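Local coordinates for protein methylenetetrahydrofolate--tRNA-(uracil-5-)-methyltransferase trmFO (PDB 3G5S) that probably catalyses the folate- and FAD-dependent methylation of uridine 54 in tRNA to 5-methyluridine, using methylenetetrahydrofolate as carbon donor, at residues 17-21 against 107-111; 367-373 against 423-427; 397-403 against 413-419. All blocks are in the same frame, centred on the assembly; numbering follows the deposited sequence. Where two conformers were deposited one is given.

In the fold
Contact 1 is the buried one: it joins two helices of the FAD-binding Rossmann-type domain, 11-22 and 97-109, and is purely side-chain packing around Trp18 and Leu108. Contacts 2 and 3 share helix 409-429, near the C-terminal end of the chain, and pack different loops onto it. Contact 2, partly buried, sets a proline-rich connection against Trp427 by apolar and CH-pi contacts, whereas contact 3, at the surface, adds two hydrogen bonds from Arg419 to loop carbonyls. Their centres lie about 13 Å apart and they touch, Glu371 O being 3.4 Å from Val400 CG1. Contact 1 stands apart, its centre about 24 Å from that of contact 2 and about 32 Å from that of contact 3.

Contact 1. Residues 17-21 against 107-111; sequences AWTLL and RLTGH
Residues 17-21 are regular helix, with phi/psi near -60/-45 and Leu21 N bonded to Ala17 O at 2.9 Å. Residues 107-109 are helical, on helix 97-109; beyond them Gly110 (-81/-6) leads to His111 in an extended conformation (-76/132), and His111 N bonds Leu108 O at 3.0 Å. The register places the CA atoms of Trp18 and Leu108 6.8 Å apart and those of Leu21 and His111 7.7 Å apart. The first helix is the one that follows the glycine-rich FAD-binding turn of the Rossmann-type domain, and the side chain of Ala17 lies about 6 Å from Gly13, a predicted FAD-binding residue.

Leu108 (chi1 m, chi2 t) directs CD2 into the gap between the helices, 3.9 Å from Ala17 CB, 3.7 Å from Leu21 CD1 and 3.8 Å from Trp18 CE3. Trp18, chi1 t and chi2 -117°, extends its benzo edge past Leu108; Leu77 of helix 77-84 covers both. Arg107, m in chi1 to chi3, folds back so that Trp18 CH2 sits over its guanidinium face, 3.4 Å from Arg107 NH2. His111 (chi1 t, chi2 -72°) presents a ring face to Leu21 (chi1 m, chi2 t), whose CB makes a CH-pi contact 3.8 Å from the ring centroid and 12° off its normal. His111 ND1 is hydrogen-bonded to Leu113 N, while NE2 lies 3.7 Å from Leu21 CB.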
ATOM      1  N   ALA A  17      12.980 -13.949   0.965  1.00  9.84           N
ATOM      2  CA  ALA A  17      13.805 -15.149   1.039  1.00 10.69           C
ATOM      3  C   ALA A  17      14.636 -15.315  -0.226  1.00 10.35           C
ATOM      4  O   ALA A  17      15.828 -15.595  -0.157  1.00 11.02           O
ATOM      5  CB  ALA A  17      12.941 -16.379   1.283  1.00 11.31           C
ATOM      6  N   TRP A  18      14.015 -15.141  -1.386  1.00 10.78           N
ATOM      7  CA  TRP A  18      14.742 -15.325  -2.632  1.00 11.10           C
ATOM      8  C   TRP A  18      15.901 -14.338  -2.745  1.00 10.52           C
ATOM      9  O   TRP A  18      16.980 -14.678  -3.240  1.00 11.49           O
ATOM     10  CB  TRP A  18      13.789 -15.164  -3.812  1.00 11.46           C
ATOM     11  CG  TRP A  18      14.366 -15.595  -5.117  1.00 12.22           C
ATOM     12  CD1 TRP A  18      14.590 -14.815  -6.213  1.00 12.86           C
ATOM     13  CD2 TRP A  18      14.764 -16.923  -5.478  1.00 13.46           C
ATOM     14  NE1 TRP A  18      15.116 -15.575  -7.232  1.00 14.16           N
ATOM     15  CE2 TRP A  18      15.232 -16.873  -6.806  1.00 15.10           C
ATOM     16  CE3 TRP A  18      14.783 -18.148  -4.800  1.00 14.58           C
ATOM     17  CZ2 TRP A  18      15.710 -18.003  -7.469  1.00 17.15           C
ATOM     18  CZ3 TRP A  18      15.252 -19.269  -5.461  1.00 16.67           C
ATOM     19  CH2 TRP A  18      15.711 -19.188  -6.782  1.00 17.95           C
ATOM     20  N   THR A  19      15.676 -13.109  -2.301  1.00 10.23           N
ATOM     21  CA  THR A  19      16.708 -12.087  -2.387  1.00 10.37           C
ATOM     22  C   THR A  19      17.915 -12.456  -1.521  1.00 10.18           C
ATOM     23  O   THR A  19      19.068 -12.367  -1.955  1.00 11.11           O
ATOM     24  CB  THR A  19      16.150 -10.712  -1.971  1.00 11.39           C
ATOM     25  OG1 THR A  19      14.937 -10.444  -2.686  1.00 11.98           O
ATOM     26  CG2 THR A  19      17.149  -9.612  -2.273  1.00 11.83           C
ATOM     27  N   LEU A  20      17.637 -12.878  -0.294  1.00 10.20           N
ATOM     28  CA  LEU A  20      18.682 -13.345   0.597  1.00 10.78           C
ATOM     29  C   LEU A  20      19.459 -14.507  -0.029  1.00 10.70           C
ATOM     30  O   LEU A  20      20.694 -14.505  -0.051  1.00 11.57           O
ATOM     31  CB  LEU A  20      18.052 -13.760   1.921  1.00 10.90           C
ATOM     32  CG  LEU A  20      17.685 -12.598   2.846  1.00 10.96           C
ATOM     33  CD1 LEU A  20      16.422 -12.892   3.645  1.00 11.42           C
ATOM     34  CD2 LEU A  20      18.838 -12.286   3.775  1.00 11.28           C
ATOM     35  N   LEU A  21      18.733 -15.493  -0.542  1.00 10.77           N
ATOM     36  CA  LEU A  21      19.357 -16.677  -1.116  1.00 12.28           C
ATOM     37  C   LEU A  21      20.245 -16.324  -2.308  1.00 12.59           C
ATOM     38  O   LEU A  21      21.344 -16.863  -2.454  1.00 14.08           O
ATOM     39  CB  LEU A  21      18.294 -17.704  -1.509  1.00 12.41           C
ATOM     40  CG  LEU A  21      17.461 -18.254  -0.347  1.00 12.92           C
ATOM     41  CD1 LEU A  21      16.248 -19.018  -0.858  1.00 14.88           C
ATOM     42  CD2 LEU A  21      18.313 -19.134   0.566  1.00 12.98           C
ATOM     43  N   ARG A 107      11.097 -23.349  -6.512  1.00 15.84           N
ATOM     44  CA  ARG A 107      12.388 -22.666  -6.587  1.00 15.96           C
ATOM     45  C   ARG A 107      12.961 -22.428  -5.194  1.00 15.91           C
ATOM     46  O   ARG A 107      14.148 -22.623  -4.964  1.00 16.75           O
ATOM     47  CB  ARG A 107      12.292 -21.339  -7.354  1.00 17.04           C
ATOM     48  CG  ARG A 107      12.020 -21.454  -8.858  1.00 19.16           C
ATOM     49  CD  ARG A 107      13.022 -22.331  -9.590  1.00 21.94           C
ATOM     50  NE  ARG A 107      14.418 -21.937  -9.403  1.00 23.68           N
ATOM     51  CZ  ARG A 107      15.017 -20.933 -10.040  1.00 24.16           C
ATOM     52  NH1 ARG A 107      14.339 -20.183 -10.896  1.00 25.29           N
ATOM     53  NH2 ARG A 107      16.298 -20.670  -9.815  1.00 23.88           N
ATOM     54  N   LEU A 108      12.114 -22.000  -4.265  1.00 14.97           N
ATOM     55  CA  LEU A 108      12.555 -21.766  -2.896  1.00 14.87           C
ATOM     56  C   LEU A 108      12.933 -23.065  -2.191  1.00 15.70           C
ATOM     57  O   LEU A 108      14.032 -23.198  -1.651  1.00 16.33           O
ATOM     58  CB  LEU A 108      11.472 -21.030  -2.106  1.00 13.38           C
ATOM     59  CG  LEU A 108      11.429 -19.524  -2.357  1.00 13.19           C
ATOM     60  CD1 LEU A 108      10.129 -18.919  -1.863  1.00 14.74           C
ATOM     61  CD2 LEU A 108      12.623 -18.846  -1.713  1.00 14.22           C
ATOM     62  N   THR A 109      12.017 -24.028  -2.206  1.00 15.89           N
ATOM     63  CA  THR A 109      12.217 -25.265  -1.462  1.00 17.79           C
ATOM     64  C   THR A 109      13.469 -26.006  -1.929  1.00 18.62           C
ATOM     65  O   THR A 109      14.150 -26.648  -1.131  1.00 19.40           O
ATOM     66  CB  THR A 109      10.979 -26.176  -1.540  1.00 19.45           C
ATOM     67  OG1 THR A 109       9.845 -25.483  -1.003  1.00 20.32           O
ATOM     68  CG2 THR A 109      11.201 -27.459  -0.744  1.00 21.73           C
ATOM     69  N   GLY A 110      13.779 -25.896  -3.217  1.00 18.20           N
ATOM     70  CA  GLY A 110      14.929 -26.568  -3.788  1.00 19.91           C
ATOM     71  C   GLY A 110      16.273 -25.888  -3.589  1.00 19.07           C
ATOM     72  O   GLY A 110      17.305 -26.445  -3.956  1.00 20.51           O
ATOM     73  N   HIS A 111      16.278 -24.688  -3.015  1.00 17.65           N
ATOM     74  CA  HIS A 111      17.532 -23.966  -2.811  1.00 16.57           C
ATOM     75  C   HIS A 111      18.333 -24.547  -1.642  1.00 16.96           C
ATOM     76  O   HIS A 111      17.787 -24.744  -0.559  1.00 16.73           O
ATOM     77  CB  HIS A 111      17.273 -22.479  -2.564  1.00 15.49           C
ATOM     78  CG  HIS A 111      18.475 -21.627  -2.806  1.00 16.21           C
ATOM     79  ND1 HIS A 111      19.567 -21.623  -1.965  1.00 15.99           N
ATOM     80  CD2 HIS A 111      18.775 -20.779  -3.816  1.00 17.25           C
ATOM     81  CE1 HIS A 111      20.485 -20.802  -2.442  1.00 16.37           C
ATOM     82  NE2 HIS A 111      20.028 -20.278  -3.568  1.00 17.31           N
TER

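Contact 2. Residues 367-373 against 423-427; sequences VAPPEES and AFSAW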
ATOM      1  N   VAL A 367      20.184   0.163   1.865  1.00 12.40           N
ATOM      2  CA  VAL A 367      19.970   1.001   0.695  1.00 13.00           C
ATOM      3  C   VAL A 367      18.471   1.175   0.455  1.00 11.57           C
ATOM      4  O   VAL A 367      17.648   0.478   1.044  1.00 11.61           O
ATOM      5  CB  VAL A 367      20.631   0.382  -0.550  1.00 14.20           C
ATOM      6  CG1 VAL A 367      22.151   0.404  -0.425  1.00 16.40           C
ATOM      7  CG2 VAL A 367      20.129  -1.037  -0.774  1.00 13.95           C
ATOM      8  N   ALA A 368      18.115   2.116  -0.414  1.00 11.99           N
ATOM      9  CA  ALA A 368      16.728   2.292  -0.826  1.00 12.09           C
ATOM     10  C   ALA A 368      16.723   2.926  -2.203  1.00 12.06           C
ATOM     11  O   ALA A 368      17.525   3.810  -2.478  1.00 12.99           O
ATOM     12  CB  ALA A 368      15.965   3.161   0.153  1.00 13.44           C
ATOM     13  N   PRO A 369      15.816   2.478  -3.078  1.00 11.19           N
ATOM     14  CA  PRO A 369      15.801   3.003  -4.445  1.00 11.39           C
ATOM     15  C   PRO A 369      15.334   4.450  -4.476  1.00 11.44           C
ATOM     16  O   PRO A 369      14.731   4.936  -3.530  1.00 11.80           O
ATOM     17  CB  PRO A 369      14.804   2.102  -5.178  1.00 12.85           C
ATOM     18  CG  PRO A 369      14.169   1.237  -4.169  1.00 14.09           C
ATOM     19  CD  PRO A 369      14.780   1.462  -2.831  1.00 13.01           C
ATOM     20  N   PRO A 370      15.602   5.138  -5.582  1.00 12.95           N
ATOM     21  CA  PRO A 370      15.359   6.582  -5.659  1.00 14.02           C
ATOM     22  C   PRO A 370      13.880   6.945  -5.790  1.00 12.79           C
ATOM     23  O   PRO A 370      13.065   6.114  -6.196  1.00 11.74           O
ATOM     24  CB  PRO A 370      16.111   6.992  -6.923  1.00 17.71           C
ATOM     25  CG  PRO A 370      16.170   5.760  -7.744  1.00 17.72           C
ATOM     26  CD  PRO A 370      16.251   4.610  -6.793  1.00 15.42           C
ATOM     27  N   GLU A 371      13.559   8.194  -5.465  1.00 15.05           N
ATOM     28  CA  GLU A 371      12.188   8.705  -5.474  1.00 17.43           C
ATOM     29  C   GLU A 371      11.489   8.585  -6.832  1.00 14.76           C
ATOM     30  O   GLU A 371      10.260   8.506  -6.890  1.00 15.96           O
ATOM     31  CB  GLU A 371      12.171  10.174  -5.012  1.00 22.42           C
ATOM     32  CG  GLU A 371      13.024  11.102  -5.880  1.00 25.98           C
ATOM     33  CD  GLU A 371      12.858  12.577  -5.538  1.00 29.08           C
ATOM     34  OE1 GLU A 371      12.091  12.894  -4.606  1.00 30.30           O
ATOM     35  OE2 GLU A 371      13.495  13.419  -6.209  1.00 30.05           O
ATOM     36  N   GLU A 372      12.264   8.592  -7.916  1.00 12.81           N
ATOM     37  CA  GLU A 372      11.694   8.495  -9.262  1.00 12.34           C
ATOM     38  C   GLU A 372      11.201   7.097  -9.588  1.00 11.25           C
ATOM     39  O   GLU A 372      10.376   6.931 -10.485  1.00 11.65           O
ATOM     40  CB  GLU A 372      12.707   8.916 -10.329  1.00 15.01           C
ATOM     41  CG  GLU A 372      13.068  10.381 -10.305  1.00 17.85           C
ATOM     42  CD  GLU A 372      13.959  10.761  -9.139  1.00 20.72           C
ATOM     43  OE1 GLU A 372      14.596   9.862  -8.540  1.00 22.44           O
ATOM     44  OE2 GLU A 372      14.028  11.976  -8.836  1.00 24.39           O
ATOM     45  N   SER A 373      11.736   6.091  -8.903  1.00 10.73           N
ATOM     46  CA  SER A 373      11.286   4.729  -9.130  1.00 10.63           C
ATOM     47  C   SER A 373      10.010   4.494  -8.347  1.00  9.67           C
ATOM     48  O   SER A 373       9.763   5.141  -7.324  1.00 10.43           O
ATOM     49  CB  SER A 373      12.357   3.707  -8.752  1.00 11.91           C
ATOM     50  OG  SER A 373      12.557   3.618  -7.359  1.00 12.82           O
ATOM     51  N   ALA A 423      15.936   5.199 -13.658  1.00 12.61           N
ATOM     52  CA  ALA A 423      16.470   5.513 -12.335  1.00 12.76           C
ATOM     53  C   ALA A 423      16.651   4.240 -11.514  1.00 12.36           C
ATOM     54  O   ALA A 423      17.658   4.075 -10.827  1.00 12.65           O
ATOM     55  CB  ALA A 423      15.560   6.482 -11.601  1.00 13.41           C
ATOM     56  N   PHE A 424      15.676   3.341 -11.588  1.00 11.28           N
ATOM     57  CA  PHE A 424      15.758   2.101 -10.838  1.00 11.71           C
ATOM     58  C   PHE A 424      16.917   1.239 -11.324  1.00 12.21           C
ATOM     59  O   PHE A 424      17.655   0.657 -10.526  1.00 12.31           O
ATOM     60  CB  PHE A 424      14.448   1.333 -10.941  1.00 11.24           C
ATOM     61  CG  PHE A 424      14.391   0.152 -10.023  1.00 10.98           C
ATOM     62  CD1 PHE A 424      14.135   0.330  -8.673  1.00 11.84           C
ATOM     63  CD2 PHE A 424      14.625  -1.124 -10.493  1.00 12.54           C
ATOM     64  CE1 PHE A 424      14.099  -0.749  -7.812  1.00 12.75           C
ATOM     65  CE2 PHE A 424      14.590  -2.209  -9.633  1.00 13.09           C
ATOM     66  CZ  PHE A 424      14.326  -2.014  -8.292  1.00 13.27           C
ATOM     67  N   SER A 425      17.061   1.143 -12.639  1.00 12.72           N
ATOM     68  CA  SER A 425      18.134   0.348 -13.220  0.66 13.63           C
ATOM     69  C   SER A 425      19.509   0.890 -12.846  1.00 14.21           C
ATOM     70  O   SER A 425      20.424   0.125 -12.553  1.00 15.23           O
ATOM     71  CB  SER A 425      17.983   0.276 -14.738  0.66 14.72           C
ATOM     72  OG  SER A 425      16.849  -0.492 -15.092  0.66 17.39           O
ATOM     73  N   ALA A 426      19.657   2.209 -12.856  1.00 14.00           N
ATOM     74  CA  ALA A 426      20.924   2.807 -12.453  1.00 15.08           C
ATOM     75  C   ALA A 426      21.214   2.518 -10.981  1.00 15.07           C
ATOM     76  O   ALA A 426      22.349   2.255 -10.593  1.00 17.11           O
ATOM     77  CB  ALA A 426      20.921   4.304 -12.722  1.00 16.23           C
ATOM     78  N   TRP A 427      20.173   2.562 -10.159  1.00 14.05           N
ATOM     79  CA  TRP A 427      20.321   2.238  -8.748  1.00 14.02           C
ATOM     80  C   TRP A 427      20.797   0.793  -8.583  1.00 13.39           C
ATOM     81  O   TRP A 427      21.748   0.532  -7.845  1.00 15.01           O
ATOM     82  CB  TRP A 427      19.010   2.497  -8.016  1.00 13.49           C
ATOM     83  CG  TRP A 427      19.035   2.083  -6.584  1.00 12.81           C
ATOM     84  CD1 TRP A 427      19.634   2.735  -5.539  1.00 13.88           C
ATOM     85  CD2 TRP A 427      18.426   0.913  -6.031  1.00 12.31           C
ATOM     86  NE1 TRP A 427      19.434   2.032  -4.370  1.00 13.85           N
ATOM     87  CE2 TRP A 427      18.697   0.911  -4.646  1.00 12.62           C
ATOM     88  CE3 TRP A 427      17.681  -0.136  -6.573  1.00 12.14           C
ATOM     89  CZ2 TRP A 427      18.238  -0.097  -3.796  1.00 12.54           C
ATOM     90  CZ3 TRP A 427      17.233  -1.140  -5.730  1.00 13.35           C
ATOM     91  CH2 TRP A 427      17.509  -1.110  -4.358  1.00 12.93           C
TER
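Aromatic packing dominates. Pro369 CA stands over the five-membered ring of Trp427, 3.6 Å from its centroid and 12° off the normal, a CH-pi contact; Pro369 CB reaches Trp427 CE3 and Phe424 CE1, each at 3.9 Å, touching both rings, themselves in contact (Phe424 CE1 to Trp427 CE3 3.8 Å). Both aromatics have chi1 t and lie three residues apart, just under one turn, on the same helix face. Ser373 CB meets the edge of Phe424 at CD1, 3.8 Å away.

Apolar contacts extend this along the loop: Val367 CG2 to Trp427 CZ2 (3.7 Å), Pro370 CD to Trp427 CB (3.7 Å) and Pro370 CG to Ala423 CB (4.0 Å). The loop links helix 343-361 to helix 374-384 and lies against helix 409-429, with Leu352 and Leu355 of helix 343-361 adding to the layer.

Polar bonds shape the loop. Pro370 to Ser373 is a type I turn, with Ser373 N to Pro370 O at 3.0 Å. Ser373 OG also bonds Pro370 O at 2.8 Å and, as N-cap, Gly376 N.

Contact 3. Residues 397-403 against 413-419; sequences WGLVPPV and RQAMYRR. With EDO (1,2-ethanediol), chain H.
The loop between helices 374-384 and 409-429 packs back on the latter through a Met-aromatic contact and two hydrogen bonds from Arg419 to consecutive carbonyls. Residues 413-419 are regular helix, 397-399 have helical phi/psi and 400-403 are extended; the CA atoms of Trp397 and Arg413 are 7.5 Å apart, those of Val403 and Met416 6.5 Å.

Trp397 (chi1 m, chi2 121°) lays its indole on the helix: Arg413 CG makes a CH-pi contact 3.8 Å from the five-membered ring centroid, and Met416 CB lies 3.5 Å from Trp397 CZ3. Its NE1 bonds Thr61 O. Met416, a selenomethionine (m, t, t), brings SE obliquely to 4.4 Å from the six-membered ring centroid; Val403 (chi1 t) sets CG2 3.4 Å from Met416 CG. Arg413 (m, t, t) hydrogen-bonds from NE to O2 of an ethanediol, probably from the crystallisation liquor, at 2.8 Å. Arg419, t, t, p, turns its guanidinium edge to the loop, donating from NH1 to Pro402 O at 3.0 Å and from NH2 to Pro401 O at 2.7 Å.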
ATOM      1  N   TRP A 397       0.821   6.961  -9.301  1.00  9.64           N
ATOM      2  CA  TRP A 397       1.689   8.004  -9.824  1.00 10.38           C
ATOM      3  C   TRP A 397       1.912   9.183  -8.882  1.00 10.46           C
ATOM      4  O   TRP A 397       2.830   9.960  -9.094  1.00 11.72           O
ATOM      5  CB  TRP A 397       1.189   8.494 -11.181  1.00 10.71           C
ATOM      6  CG  TRP A 397       1.300   7.476 -12.267  1.00 10.14           C
ATOM      7  CD1 TRP A 397       0.280   6.973 -13.021  1.00 11.11           C
ATOM      8  CD2 TRP A 397       2.504   6.864 -12.761  1.00 10.67           C
ATOM      9  NE1 TRP A 397       0.768   6.084 -13.948  1.00 11.54           N
ATOM     10  CE2 TRP A 397       2.129   6.000 -13.810  1.00 11.10           C
ATOM     11  CE3 TRP A 397       3.855   6.958 -12.411  1.00 11.77           C
ATOM     12  CZ2 TRP A 397       3.066   5.234 -14.517  1.00 11.78           C
ATOM     13  CZ3 TRP A 397       4.783   6.198 -13.115  1.00 11.57           C
ATOM     14  CH2 TRP A 397       4.384   5.350 -14.153  1.00 11.94           C
ATOM     15  N   GLY A 398       1.092   9.327  -7.845  1.00 10.21           N
ATOM     16  CA  GLY A 398       1.324  10.376  -6.867  1.00 10.56           C
ATOM     17  C   GLY A 398       2.585  10.196  -6.032  1.00 10.16           C
ATOM     18  O   GLY A 398       3.051  11.149  -5.405  1.00 11.37           O
ATOM     19  N   LEU A 399       3.145   8.988  -6.039  1.00 10.32           N
ATOM     20  CA  LEU A 399       4.290   8.647  -5.195  1.00  9.87           C
ATOM     21  C   LEU A 399       5.624   9.146  -5.735  1.00 10.77           C
ATOM     22  O   LEU A 399       6.600   9.198  -4.997  1.00 11.99           O
ATOM     23  CB  LEU A 399       4.378   7.134  -5.026  1.00  9.75           C
ATOM     24  CG  LEU A 399       3.212   6.490  -4.290  1.00 10.42           C
ATOM     25  CD1 LEU A 399       3.336   4.988  -4.342  1.00 10.64           C
ATOM     26  CD2 LEU A 399       3.104   6.973  -2.849  1.00 11.59           C
ATOM     27  N   VAL A 400       5.680   9.467  -7.025  1.00 11.66           N
ATOM     28  CA  VAL A 400       6.926   9.897  -7.663  1.00 11.75           C
ATOM     29  C   VAL A 400       6.820  11.370  -8.054  1.00 12.38           C
ATOM     30  O   VAL A 400       5.725  11.926  -8.090  1.00 12.52           O
ATOM     31  CB  VAL A 400       7.272   9.029  -8.898  1.00 12.92           C
ATOM     32  CG1 VAL A 400       7.426   7.560  -8.500  1.00 14.41           C
ATOM     33  CG2 VAL A 400       6.226   9.199  -9.996  1.00 13.36           C
ATOM     34  N   PRO A 401       7.957  12.022  -8.341  1.00 13.05           N
ATOM     35  CA  PRO A 401       7.874  13.438  -8.699  1.00 13.79           C
ATOM     36  C   PRO A 401       7.091  13.633  -9.984  1.00 13.15           C
ATOM     37  O   PRO A 401       7.000  12.733 -10.819  1.00 13.53           O
ATOM     38  CB  PRO A 401       9.340  13.832  -8.910  1.00 15.30           C
ATOM     39  CG  PRO A 401      10.108  12.843  -8.103  1.00 15.57           C
ATOM     40  CD  PRO A 401       9.353  11.565  -8.248  1.00 14.72           C
ATOM     41  N   PRO A 402       6.524  14.828 -10.147  1.00 15.76           N
ATOM     42  CA  PRO A 402       5.823  15.152 -11.385  1.00 17.25           C
ATOM     43  C   PRO A 402       6.781  15.135 -12.568  1.00 16.30           C
ATOM     44  O   PRO A 402       7.996  15.234 -12.398  1.00 14.29           O
ATOM     45  CB  PRO A 402       5.337  16.589 -11.149  1.00 18.44           C
ATOM     46  CG  PRO A 402       5.613  16.910  -9.723  1.00 20.71           C
ATOM     47  CD  PRO A 402       6.703  16.003  -9.279  1.00 17.53           C
ATOM     48  N   VAL A 403       6.229  15.019 -13.768  1.00 18.59           N
ATOM     49  CA  VAL A 403       6.964  15.404 -14.957  1.00 19.18           C
ATOM     50  C   VAL A 403       6.385  16.744 -15.337  1.00 20.01           C
ATOM     51  O   VAL A 403       5.209  16.847 -15.682  1.00 21.78           O
ATOM     52  CB  VAL A 403       6.780  14.413 -16.110  1.00 21.33           C
ATOM     53  CG1 VAL A 403       7.333  15.001 -17.407  1.00 21.71           C
ATOM     54  CG2 VAL A 403       7.458  13.092 -15.769  1.00 22.12           C
ATOM     55  N   ARG A 413       2.505  10.164 -17.856  1.00 11.56           N
ATOM     56  CA  ARG A 413       2.689   8.847 -17.259  1.00 11.88           C
ATOM     57  C   ARG A 413       3.738   8.042 -18.019  1.00 10.92           C
ATOM     58  O   ARG A 413       4.599   7.407 -17.408  1.00 11.37           O
ATOM     59  CB  ARG A 413       1.352   8.110 -17.171  1.00 11.94           C
ATOM     60  CG  ARG A 413       0.394   8.754 -16.181  1.00 12.42           C
ATOM     61  CD  ARG A 413      -1.029   8.285 -16.358  1.00 13.60           C
ATOM     62  NE  ARG A 413      -1.898   9.026 -15.456  1.00 16.00           N
ATOM     63  CZ  ARG A 413      -3.207   9.156 -15.614  1.00 18.97           C
ATOM     64  NH1 ARG A 413      -3.810   8.577 -16.641  1.00 21.29           N
ATOM     65  NH2 ARG A 413      -3.909   9.866 -14.742  1.00 20.25           N
ATOM     66  N   GLN A 414       3.690   8.080 -19.345  1.00 11.39           N
ATOM     67  CA  GLN A 414       4.715   7.407 -20.126  1.00 12.43           C
ATOM     68  C   GLN A 414       6.106   7.958 -19.798  1.00 11.51           C
ATOM     69  O   GLN A 414       7.069   7.207 -19.665  1.00 12.63           O
ATOM     70  CB  GLN A 414       4.397   7.515 -21.624  1.00 13.91           C
ATOM     71  CG  GLN A 414       3.133   6.739 -22.027  1.00 17.91           C
ATOM     72  CD  GLN A 414       2.751   6.912 -23.486  1.00 21.74           C
ATOM     73  OE1 GLN A 414       2.255   5.982 -24.123  1.00 26.04           O
ATOM     74  NE2 GLN A 414       2.972   8.104 -24.017  1.00 22.31           N
ATOM     75  N   ALA A 415       6.207   9.274 -19.656  1.00 11.38           N
ATOM     76  CA  ALA A 415       7.468   9.904 -19.291  1.00 11.63           C
ATOM     77  C   ALA A 415       7.928   9.467 -17.900  1.00 10.99           C
ATOM     78  O   ALA A 415       9.114   9.195 -17.701  1.00 11.30           O
ATOM     79  CB  ALA A 415       7.344  11.410 -19.361  1.00 12.26           C
HETATM   80  N   MSE A 416       6.997   9.389 -16.953  1.00 10.81           N
HETATM   81  CA  MSE A 416       7.322   8.945 -15.602  1.00 10.87           C
HETATM   82  C   MSE A 416       7.800   7.494 -15.599  1.00 10.53           C
HETATM   83  O   MSE A 416       8.699   7.123 -14.838  1.00 10.81           O
HETATM   84  CB  MSE A 416       6.099   9.076 -14.695  1.00 11.83           C
HETATM   85  CG  MSE A 416       5.700  10.494 -14.340  1.00 15.79           C
HETATM   86 SE   MSE A 416       4.152  10.446 -13.156  1.00 24.60          SE
HETATM   87  CE  MSE A 416       4.046  12.333 -12.684  1.00 13.91           C
ATOM     88  N   TYR A 417       7.178   6.668 -16.427  1.00 10.67           N
ATOM     89  CA  TYR A 417       7.573   5.274 -16.545  1.00 10.94           C
ATOM     90  C   TYR A 417       9.019   5.163 -17.019  1.00 10.80           C
ATOM     91  O   TYR A 417       9.835   4.473 -16.408  1.00 11.72           O
ATOM     92  CB  TYR A 417       6.622   4.546 -17.492  1.00 12.79           C
ATOM     93  CG  TYR A 417       6.936   3.098 -17.761  1.00 14.87           C
ATOM     94  CD1 TYR A 417       7.949   2.741 -18.639  1.00 17.21           C
ATOM     95  CD2 TYR A 417       6.187   2.087 -17.172  1.00 16.08           C
ATOM     96  CE1 TYR A 417       8.229   1.420 -18.900  1.00 19.88           C
ATOM     97  CE2 TYR A 417       6.455   0.763 -17.435  1.00 18.48           C
ATOM     98  CZ  TYR A 417       7.480   0.440 -18.293  1.00 20.13           C
ATOM     99  OH  TYR A 417       7.746  -0.882 -18.560  1.00 23.05           O
ATOM    100  N   ARG A 418       9.345   5.852 -18.105  1.00 11.56           N
ATOM    101  CA  ARG A 418      10.695   5.753 -18.642  1.00 13.17           C
ATOM    102  C   ARG A 418      11.728   6.293 -17.671  1.00 12.06           C
ATOM    103  O   ARG A 418      12.784   5.694 -17.476  1.00 13.23           O
ATOM    104  CB  ARG A 418      10.802   6.521 -19.952  1.00 15.31           C
ATOM    105  CG  ARG A 418      10.108   5.863 -21.094  1.00 17.57           C
ATOM    106  CD  ARG A 418      10.543   6.487 -22.401  1.00 18.86           C
ATOM    107  NE  ARG A 418       9.851   5.870 -23.522  1.00 20.78           N
ATOM    108  CZ  ARG A 418      10.396   5.675 -24.715  1.00 21.54           C
ATOM    109  NH1 ARG A 418      11.652   6.045 -24.938  1.00 20.98           N
ATOM    110  NH2 ARG A 418       9.686   5.110 -25.685  1.00 22.61           N
ATOM    111  N   ARG A 419      11.427   7.437 -17.076  1.00 11.14           N
ATOM    112  CA  ARG A 419      12.336   8.054 -16.125  1.00 11.45           C
ATOM    113  C   ARG A 419      12.552   7.148 -14.916  1.00 11.63           C
ATOM    114  O   ARG A 419      13.679   6.961 -14.447  1.00 12.13           O
ATOM    115  CB  ARG A 419      11.778   9.401 -15.679  1.00 11.99           C
ATOM    116  CG  ARG A 419      12.662  10.162 -14.708  1.00 12.95           C
ATOM    117  CD  ARG A 419      11.943  11.385 -14.150  1.00 13.85           C
ATOM    118  NE  ARG A 419      10.795  10.975 -13.349  1.00 14.63           N
ATOM    119  CZ  ARG A 419       9.889  11.802 -12.843  1.00 15.83           C
ATOM    120  NH1 ARG A 419       9.983  13.111 -13.048  1.00 16.78           N
ATOM    121  NH2 ARG A 419       8.887  11.315 -12.127  1.00 15.99           N
TER
HETATM  122  C1  EDO H 450      -0.354  12.436 -14.272  1.00 19.68           C
HETATM  123  O1  EDO H 450      -1.256  13.291 -13.558  1.00 19.93           O
HETATM  124  C2  EDO H 450       0.081  11.289 -13.369  1.00 19.61           C
HETATM  125  O2  EDO H 450      -1.036  10.424 -13.132  1.00 19.54           O